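Local coordinates for blood group a-and b-cleaving endo-beta-galactosidase (Streptococcus pneumoniae, PDB 2YGL), which probably cleaves blood group A and B antigens as a family 98 glycoside hydrolase, here represented by its tandem CBM51 modules, which probably bind carbohydrate, at residues A[228-233]-A[312-317]; A[269-274]-A[338-343]; A[286-291]-A[330-335]. One frame throughout, in Å; residues are numbered along the deposited sequence.

In the fold
The second CBM51 module has the beta-sandwich fold, and the three contacts illustrate how such a sandwich is closed by segments far apart in sequence. From the N-terminal side, strand 228-232 of a two-stranded hairpin is joined to 312-317, 79 residues on, by contact 1. Before that loop closes, the chain passes through 269-274, whose partner 338-343 lies later still, so contacts 1 and 2 cross. Contact 3 pairs 286-291 with 330-335, nests inside the loop of contact 2 and crosses contact 1. Contact 2 lies in one sheet, contact 3 in the other; Val269 and Leu343 meet Phe288 between them, and contact 1 joins the hairpin to strand 315-320, the neighbour of 262-271 in contact 2's sheet.

Contact 1: A[228-233]-A[312-317]; sequences IKLLID and TSAFLV
The carbonyl oxygen of Leu231 takes the backbone N-H of Ala314 at 2.7 Å, N to O, with an N-H...O angle of 157°. This is the one direct hydrogen bond between 228-233 and 312-317; it joins the first strand of the 228-232/235-239 beta-hairpin to the approach to strand 315-320, at the surface of the second CBM51 beta-sandwich. The CA of Ser313 adds a CA-H...O contact to the same oxygen at 3.5 Å, so that two successive residues converge on one acceptor.

The methyl of Ala314 forms the apolar centre of the contact, with Leu230 and Ile232 both reaching it. Its CB lies 3.8 Å from the CD1 of Leu230, and the CD1 of Ile232 comes to the same CB at 3.9 Å. Although the side chain of Ile232 sets out away from 312-317, its chi2 of -70° turns CD1 back to the methyl. Leu231 contributes mainly its backbone and CB, which passes near the CA of Ser313, while its side chain also touches Arg273.

At the turn of the hairpin the hydroxyl of Ser313 lies beside the backbone of Asp233 and is hydrogen-bonded to the N of Gly234. A water completes the junction, accepting from the N of Asp233 at 3.2 Å and donating to the O of Ala314 at 2.7 Å.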
loop_
_atom_site.group_PDB
_atom_site.type_symbol
_atom_site.label_atom_id
_atom_site.label_comp_id
_atom_site.label_asym_id
_atom_site.label_seq_id
_atom_site.Cartn_x
_atom_site.Cartn_y
_atom_site.Cartn_z
ATOM N N ILE A 228 7.174 -22.199 17.201
ATOM C CA ILE A 228 8.228 -22.009 16.208
ATOM C C ILE A 228 9.062 -20.781 16.582
ATOM O O ILE A 228 8.515 -19.745 16.961
ATOM C CB ILE A 228 7.624 -21.876 14.784
ATOM C CG1 ILE A 228 7.207 -23.255 14.262
ATOM C CG2 ILE A 228 8.596 -21.187 13.820
ATOM C CD1 ILE A 228 6.192 -23.218 13.137
ATOM N N LYS A 229 10.383 -20.916 16.504
ATOM C CA LYS A 229 11.292 -19.839 16.880
ATOM C C LYS A 229 12.389 -19.683 15.833
ATOM O O LYS A 229 13.016 -20.662 15.428
ATOM C CB LYS A 229 11.895 -20.107 18.266
ATOM C CG LYS A 229 12.495 -18.880 18.949
ATOM C CD LYS A 229 13.214 -19.241 20.256
ATOM C CE LYS A 229 12.237 -19.589 21.375
ATOM N NZ LYS A 229 12.934 -20.038 22.619
ATOM N N LEU A 230 12.608 -18.443 15.405
ATOM C CA LEU A 230 13.574 -18.130 14.357
ATOM C C LEU A 230 14.464 -16.945 14.725
ATOM O O LEU A 230 14.144 -16.180 15.636
ATOM C CB LEU A 230 12.837 -17.830 13.046
ATOM C CG LEU A 230 12.281 -19.027 12.270
ATOM C CD1 LEU A 230 11.303 -18.574 11.196
ATOM C CD2 LEU A 230 13.425 -19.815 11.661
ATOM N N LEU A 231 15.587 -16.811 14.021
ATOM C CA LEU A 231 16.402 -15.603 14.090
ATOM C C LEU A 231 15.868 -14.587 13.094
ATOM O O LEU A 231 15.837 -14.846 11.889
ATOM C CB LEU A 231 17.872 -15.894 13.769
ATOM C CG LEU A 231 18.864 -16.263 14.872
ATOM C CD1 LEU A 231 20.257 -16.395 14.270
ATOM C CD2 LEU A 231 18.874 -15.237 16.007
ATOM N N ILE A 232 15.426 -13.445 13.610
ATOM C CA ILE A 232 15.030 -12.317 12.775
ATOM C C ILE A 232 15.977 -11.167 13.105
ATOM O O ILE A 232 15.996 -10.678 14.240
ATOM C CB ILE A 232 13.554 -11.884 13.013
ATOM C CG1 ILE A 232 12.587 -13.084 12.964
ATOM C CG2 ILE A 232 13.147 -10.775 12.030
ATOM C CD1 ILE A 232 12.371 -13.714 11.583
ATOM N N ASP A 233 16.771 -10.765 12.112
ATOM C CA ASP A 233 17.797 -9.724 12.272
ATOM C C ASP A 233 18.697 -9.974 13.488
ATOM O O ASP A 233 18.937 -9.071 14.295
ATOM C CB ASP A 233 17.160 -8.324 12.332
ATOM C CG ASP A 233 16.490 -7.924 11.025
ATOM O OD1 ASP A 233 17.149 -7.986 9.963
ATOM O OD2 ASP A 233 15.304 -7.534 11.061
ATOM N N THR A 312 21.926 -18.450 10.059
ATOM C CA THR A 312 21.364 -17.563 9.039
ATOM C C THR A 312 20.023 -16.994 9.505
ATOM O O THR A 312 19.130 -17.745 9.917
ATOM C CB THR A 312 21.187 -18.285 7.677
ATOM O OG1 THR A 312 22.424 -18.890 7.286
ATOM C CG2 THR A 312 20.741 -17.309 6.589
ATOM N N SER A 313 19.902 -15.666 9.458
ATOM C CA SER A 313 18.637 -14.989 9.748
ATOM C C SER A 313 17.549 -15.485 8.805
ATOM O O SER A 313 17.779 -15.621 7.601
ATOM C CB SER A 313 18.783 -13.469 9.624
ATOM O OG SER A 313 19.354 -12.907 10.795
ATOM N N ALA A 314 16.376 -15.768 9.362
ATOM C CA ALA A 314 15.234 -16.234 8.581
ATOM C C ALA A 314 14.843 -15.184 7.545
ATOM O O ALA A 314 14.824 -13.990 7.849
ATOM C CB ALA A 314 14.053 -16.554 9.496
ATOM N N PHE A 315 14.555 -15.629 6.325
ATOM C CA PHE A 315 14.207 -14.710 5.235
ATOM C C PHE A 315 12.702 -14.635 4.988
ATOM O O PHE A 315 11.980 -15.612 5.205
ATOM C CB PHE A 315 14.966 -15.053 3.942
ATOM C CG PHE A 315 14.844 -16.492 3.514
ATOM C CD1 PHE A 315 15.761 -17.443 3.952
ATOM C CD2 PHE A 315 13.828 -16.893 2.652
ATOM C CE1 PHE A 315 15.659 -18.772 3.555
ATOM C CE2 PHE A 315 13.715 -18.222 2.248
ATOM C CZ PHE A 315 14.633 -19.165 2.703
ATOM N N LEU A 316 12.241 -13.468 4.540
ATOM C CA LEU A 316 10.835 -13.271 4.211
ATOM C C LEU A 316 10.537 -13.756 2.799
ATOM O O LEU A 316 11.172 -13.323 1.835
ATOM C CB LEU A 316 10.425 -11.800 4.368
ATOM C CG LEU A 316 8.975 -11.411 4.024
ATOM C CD1 LEU A 316 7.948 -12.170 4.869
ATOM C CD2 LEU A 316 8.765 -9.909 4.159
ATOM N N VAL A 317 9.580 -14.673 2.696
ATOM C CA VAL A 317 9.055 -15.105 1.407
ATOM C C VAL A 317 7.698 -14.440 1.215
ATOM O O VAL A 317 6.768 -14.658 1.997
ATOM C CB VAL A 317 8.916 -16.643 1.309
ATOM C CG1 VAL A 317 8.250 -17.040 -0.006
ATOM C CG2 VAL A 317 10.273 -17.312 1.434
HETATM O O HOH W 1 15.571 -11.880 9.403
#

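Contact 2: A[269-274]-A[338-343]; sequences VGIDRS and TWADEL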
loop_
_atom_site.group_PDB
_atom_site.type_symbol
_atom_site.label_atom_id
_atom_site.label_comp_id
_atom_site.label_asym_id
_atom_site.label_seq_id
_atom_site.Cartn_x
_atom_site.Cartn_y
_atom_site.Cartn_z
ATOM N N VAL A 269 11.059 -17.894 6.669
ATOM C CA VAL A 269 11.620 -19.230 6.459
ATOM C C VAL A 269 13.035 -19.318 7.025
ATOM O O VAL A 269 13.884 -18.476 6.725
ATOM C CB VAL A 269 11.644 -19.628 4.947
ATOM C CG1 VAL A 269 12.158 -21.056 4.761
ATOM C CG2 VAL A 269 10.268 -19.490 4.320
ATOM N N GLY A 270 13.276 -20.345 7.837
ATOM C CA GLY A 270 14.609 -20.630 8.366
ATOM C C GLY A 270 14.636 -21.907 9.181
ATOM O O GLY A 270 13.675 -22.676 9.179
ATOM N N ILE A 271 15.743 -22.124 9.885
ATOM C CA ILE A 271 15.916 -23.306 10.720
ATOM C C ILE A 271 15.512 -22.990 12.160
ATOM O O ILE A 271 15.981 -22.007 12.741
ATOM C CB ILE A 271 17.372 -23.823 10.656
ATOM C CG1 ILE A 271 17.712 -24.246 9.223
ATOM C CG2 ILE A 271 17.587 -24.982 11.622
ATOM C CD1 ILE A 271 19.162 -24.063 8.850
ATOM N N ASP A 272 14.636 -23.818 12.724
ATOM C CA ASP A 272 14.150 -23.603 14.088
ATOM C C ASP A 272 15.300 -23.634 15.087
ATOM O O ASP A 272 16.230 -24.436 14.956
ATOM C CB ASP A 272 13.077 -24.625 14.469
ATOM C CG ASP A 272 12.282 -24.204 15.699
ATOM O OD1 ASP A 272 12.721 -24.495 16.833
ATOM O OD2 ASP A 272 11.223 -23.562 15.532
ATOM N N ARG A 273 15.228 -22.748 16.077
ATOM C CA ARG A 273 16.285 -22.595 17.079
ATOM C C ARG A 273 16.539 -23.867 17.898
ATOM O O ARG A 273 17.624 -24.043 18.454
ATOM C CB ARG A 273 15.982 -21.408 18.010
ATOM C CG ARG A 273 15.752 -20.063 17.297
ATOM C CD ARG A 273 16.914 -19.668 16.382
ATOM N NE ARG A 273 18.139 -19.386 17.128
ATOM C CZ ARG A 273 19.365 -19.403 16.610
ATOM N NH1 ARG A 273 19.560 -19.694 15.328
ATOM N NH2 ARG A 273 20.409 -19.127 17.383
ATOM N N SER A 274 15.545 -24.749 17.951
ATOM C CA SER A 274 15.629 -25.988 18.721
ATOM C C SER A 274 16.388 -27.099 17.999
ATOM O O SER A 274 16.644 -28.153 18.579
ATOM C CB SER A 274 14.223 -26.479 19.083
ATOM O OG SER A 274 13.512 -26.895 17.924
ATOM N N THR A 338 24.631 -32.404 7.486
ATOM C CA THR A 338 24.454 -32.017 8.894
ATOM C C THR A 338 23.099 -32.468 9.469
ATOM O O THR A 338 22.353 -33.202 8.815
ATOM C CB THR A 338 24.615 -30.485 9.087
ATOM O OG1 THR A 338 23.630 -29.797 8.308
ATOM C CG2 THR A 338 26.006 -30.011 8.668
ATOM N N TRP A 339 22.796 -32.026 10.692
ATOM C CA TRP A 339 21.540 -32.369 11.372
ATOM C C TRP A 339 20.495 -31.251 11.371
ATOM O O TRP A 339 19.319 -31.506 11.655
ATOM C CB TRP A 339 21.798 -32.762 12.827
ATOM C CG TRP A 339 22.577 -34.016 13.026
ATOM C CD1 TRP A 339 22.399 -35.211 12.387
ATOM C CD2 TRP A 339 23.634 -34.218 13.969
ATOM N NE1 TRP A 339 23.295 -36.137 12.861
ATOM C CE2 TRP A 339 24.066 -35.554 13.833
ATOM C CE3 TRP A 339 24.268 -33.392 14.909
ATOM C CZ2 TRP A 339 25.103 -36.089 14.603
ATOM C CZ3 TRP A 339 25.295 -33.925 15.676
ATOM C CH2 TRP A 339 25.704 -35.261 15.516
ATOM N N ALA A 340 20.919 -30.024 11.079
ATOM C CA ALA A 340 20.030 -28.863 11.142
ATOM C C ALA A 340 19.103 -28.770 9.925
ATOM O O ALA A 340 19.168 -27.810 9.150
ATOM C CB ALA A 340 20.836 -27.578 11.323
ATOM N N ASP A 341 18.245 -29.778 9.770
ATOM C CA ASP A 341 17.291 -29.835 8.659
ATOM C C ASP A 341 15.852 -29.544 9.104
ATOM O O ASP A 341 14.898 -29.799 8.365
ATOM C CB ASP A 341 17.383 -31.184 7.925
ATOM C CG ASP A 341 17.324 -32.382 8.865
ATOM O OD1 ASP A 341 16.847 -32.248 10.013
ATOM O OD2 ASP A 341 17.756 -33.476 8.449
ATOM N N GLU A 342 15.715 -28.993 10.310
ATOM C CA GLU A 342 14.415 -28.672 10.897
ATOM C C GLU A 342 13.908 -27.331 10.371
ATOM O O GLU A 342 13.913 -26.324 11.089
ATOM C CB GLU A 342 14.518 -28.638 12.427
ATOM C CG GLU A 342 14.852 -29.977 13.083
ATOM C CD GLU A 342 13.618 -30.796 13.439
ATOM O OE1 GLU A 342 12.614 -30.214 13.904
ATOM O OE2 GLU A 342 13.659 -32.031 13.267
ATOM N N LEU A 343 13.476 -27.322 9.113
ATOM C CA LEU A 343 12.985 -26.108 8.470
ATOM C C LEU A 343 11.590 -25.767 8.986
ATOM O O LEU A 343 10.713 -26.627 9.052
ATOM C CB LEU A 343 12.987 -26.265 6.940
ATOM C CG LEU A 343 12.748 -25.032 6.056
ATOM C CD1 LEU A 343 13.444 -25.169 4.709
ATOM C CD2 LEU A 343 11.259 -24.760 5.851
HETATM O O HOH W 2 13.978 -29.027 16.304
#
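Ile271 packs against Ala340 with both branches of its side chain. The first torsion of Ile271 sets CG2 anti to the backbone N, and this branch reaches the CB of Ala340 at 4.2 Å; the other branch ends with CD1 3.8 Å from the O of Ala340. In register, Ile271 pairs with Leu343 as an antiparallel, non-hydrogen-bonded pair, their side chains on the same face of the sheet, where both touch Ile285. The CD2 of Leu343 meets the CG1 of Val269 at 4.0 Å, the two side chains meeting at a slant, and Phe288 of the facing sheet also touches Val269.

Beyond the pair, the N of Asp272 donates to the O of Glu342 at 3.1 Å in a nearly straight bond. In Asp272 chi1 (-164°) sets CG anti to N, and chi2 (-86°) turns OD1 to where Ser274 reaches it: OD1 receives the OG of Ser274 at 2.8 Å and the N of Ser274 at 3.0 Å, from opposite faces of the carboxylate plane, while OD2 accepts from the N of Lys229. Three donors thus hold the group's rotation. A water donates both to the OG of Ser274 and to the OE1 of Glu342, whose OE2 is bonded to Thr218.

The arrangement is an Asx turn ending one strand of a CBM51 beta-sandwich, bonded through Asp272 N to Glu342, the second of two inverse gamma turns (the first is centred on Ala340) that lead into strand 343-352.

Contact 3: A[286-291]-A[330-335]; sequences QKFEVV and LKSYSG
Strands 286-291 and 330-334 run antiparallel, their axes 4.8 Å apart at closest approach, with Glu289 and Lys331 exchanging two backbone hydrogen bonds, while the N of Gln286 and the O of Lys287 both bond to Tyr333.

On the face bearing Lys287, Glu289, Lys331 and Tyr333, the CE of Lys287 sits over the centre of the Tyr333 ring, 3.5 Å from the centroid, a CH-pi contact. Its NZ follows over the same face as a cation-pi partner at 4.4 Å from that centroid, and forms a salt bridge with the OE2 of Glu289, whose hydrogen bond is weak at 3.3 Å, NZ to OE2. At the ring's edge the OH of Tyr333 donates to the OE1 of Glu289 at 2.9 Å, from above the carboxylate plane, which stands 75° to the ring. A water links that OE1 to the NZ of Lys331.

The other face is mostly apolar. Phe288 lies alongside Leu330, its CZ 4.0 Å from the CB of Leu330; both touch Leu345 of the opposing sheet, and the OG of Ser332 lies at the ring's edge. Chi1 (175°) holds the CG of Phe288 anti to its N, 3.9 Å from the O of Lys331. Gln286 and Lys287 both opposite Tyr333 make a classic beta bulge in a sheet of the CBM51 beta-sandwich.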
loop_
_atom_site.group_PDB
_atom_site.type_symbol
_atom_site.label_atom_id
_atom_site.label_comp_id
_atom_site.label_asym_id
_atom_site.label_seq_id
_atom_site.Cartn_x
_atom_site.Cartn_y
_atom_site.Cartn_z
ATOM N N GLN A 286 19.727 -26.582 1.824
ATOM C CA GLN A 286 20.204 -26.223 0.489
ATOM C C GLN A 286 19.360 -25.128 -0.168
ATOM O O GLN A 286 19.908 -24.142 -0.669
ATOM C CB GLN A 286 20.317 -27.451 -0.420
ATOM C CG GLN A 286 21.398 -27.299 -1.501
ATOM C CD GLN A 286 22.797 -27.132 -0.911
ATOM O OE1 GLN A 286 23.292 -28.009 -0.198
ATOM N NE2 GLN A 286 23.434 -26.002 -1.202
ATOM N N LYS A 287 18.039 -25.309 -0.170
ATOM C CA LYS A 287 17.109 -24.331 -0.748
ATOM C C LYS A 287 15.654 -24.600 -0.356
ATOM O O LYS A 287 15.300 -25.714 0.042
ATOM C CB LYS A 287 17.233 -24.281 -2.281
ATOM C CG LYS A 287 16.990 -25.617 -2.973
ATOM C CD LYS A 287 16.922 -25.487 -4.486
ATOM C CE LYS A 287 16.809 -26.863 -5.121
ATOM N NZ LYS A 287 16.655 -26.814 -6.600
ATOM N N PHE A 288 14.825 -23.567 -0.484
ATOM C CA PHE A 288 13.379 -23.678 -0.302
ATOM C C PHE A 288 12.664 -23.141 -1.539
ATOM O O PHE A 288 13.026 -22.080 -2.053
ATOM C CB PHE A 288 12.924 -22.908 0.943
ATOM C CG PHE A 288 11.425 -22.875 1.126
ATOM C CD1 PHE A 288 10.745 -23.983 1.631
ATOM C CD2 PHE A 288 10.695 -21.734 0.794
ATOM C CE1 PHE A 288 9.360 -23.957 1.801
ATOM C CE2 PHE A 288 9.312 -21.697 0.961
ATOM C CZ PHE A 288 8.643 -22.810 1.466
ATOM N N GLU A 289 11.650 -23.872 -1.999
ATOM C CA GLU A 289 10.888 -23.495 -3.189
ATOM C C GLU A 289 9.389 -23.390 -2.934
ATOM O O GLU A 289 8.813 -24.211 -2.219
ATOM C CB GLU A 289 11.100 -24.513 -4.306
ATOM C CG GLU A 289 12.472 -24.499 -4.951
ATOM C CD GLU A 289 12.644 -25.634 -5.947
ATOM O OE1 GLU A 289 11.848 -26.602 -5.910
ATOM O OE2 GLU A 289 13.580 -25.561 -6.763
ATOM N N VAL A 290 8.771 -22.369 -3.525
ATOM C CA VAL A 290 7.318 -22.306 -3.643
ATOM C C VAL A 290 6.975 -22.624 -5.096
ATOM O O VAL A 290 7.466 -21.970 -6.020
ATOM C CB VAL A 290 6.745 -20.934 -3.226
ATOM C CG1 VAL A 290 5.215 -20.940 -3.305
ATOM C CG2 VAL A 290 7.194 -20.571 -1.817
ATOM N N VAL A 291 6.147 -23.645 -5.288
ATOM C CA VAL A 291 5.864 -24.174 -6.618
ATOM C C VAL A 291 4.364 -24.105 -6.913
ATOM O O VAL A 291 3.555 -24.686 -6.187
ATOM C CB VAL A 291 6.380 -25.632 -6.766
ATOM C CG1 VAL A 291 6.305 -26.094 -8.209
ATOM C CG2 VAL A 291 7.819 -25.757 -6.251
ATOM N N LEU A 330 5.186 -26.612 -1.333
ATOM C CA LEU A 330 6.271 -25.994 -0.579
ATOM C C LEU A 330 7.385 -27.020 -0.399
ATOM O O LEU A 330 7.215 -28.008 0.316
ATOM C CB LEU A 330 5.761 -25.495 0.777
ATOM C CG LEU A 330 4.492 -24.633 0.771
ATOM C CD1 LEU A 330 4.064 -24.329 2.192
ATOM C CD2 LEU A 330 4.679 -23.335 -0.027
ATOM N N LYS A 331 8.515 -26.783 -1.060
ATOM C CA LYS A 331 9.566 -27.801 -1.182
ATOM C C LYS A 331 10.835 -27.429 -0.421
ATOM O O LYS A 331 11.383 -26.339 -0.603
ATOM C CB LYS A 331 9.881 -28.079 -2.656
ATOM C CG LYS A 331 8.678 -28.526 -3.475
ATOM C CD LYS A 331 9.097 -29.024 -4.845
ATOM C CE LYS A 331 7.894 -29.504 -5.639
ATOM N NZ LYS A 331 8.289 -29.996 -6.986
ATOM N N SER A 332 11.289 -28.351 0.424
ATOM C CA SER A 332 12.443 -28.129 1.293
ATOM C C SER A 332 13.568 -29.104 0.971
ATOM O O SER A 332 13.379 -30.323 1.017
ATOM C CB SER A 332 12.039 -28.261 2.765
ATOM O OG SER A 332 10.944 -27.420 3.067
ATOM N N TYR A 333 14.736 -28.551 0.657
ATOM C CA TYR A 333 15.886 -29.337 0.225
ATOM C C TYR A 333 16.982 -29.361 1.285
ATOM O O TYR A 333 17.515 -28.320 1.680
ATOM C CB TYR A 333 16.442 -28.798 -1.094
ATOM C CG TYR A 333 15.502 -28.923 -2.274
ATOM C CD1 TYR A 333 14.455 -28.015 -2.460
ATOM C CD2 TYR A 333 15.673 -29.935 -3.221
ATOM C CE1 TYR A 333 13.596 -28.117 -3.551
ATOM C CE2 TYR A 333 14.820 -30.047 -4.317
ATOM C CZ TYR A 333 13.783 -29.132 -4.474
ATOM O OH TYR A 333 12.935 -29.236 -5.551
ATOM N N SER A 334 17.307 -30.570 1.733
ATOM C CA SER A 334 18.293 -30.793 2.783
ATOM C C SER A 334 19.722 -30.506 2.319
ATOM O O SER A 334 20.057 -30.703 1.148
ATOM C CB SER A 334 18.183 -32.236 3.280
ATOM O OG SER A 334 19.068 -32.478 4.354
ATOM N N GLY A 335 20.552 -30.035 3.248
ATOM C CA GLY A 335 21.984 -29.830 3.002
ATOM C C GLY A 335 22.755 -31.141 2.960
ATOM O O GLY A 335 23.847 -31.211 2.395
HETATM O O HOH W 3 25.631 -29.092 0.918
HETATM O O HOH W 4 22.040 -30.592 -0.784
HETATM O O HOH W 5 10.144 -27.934 -7.968
#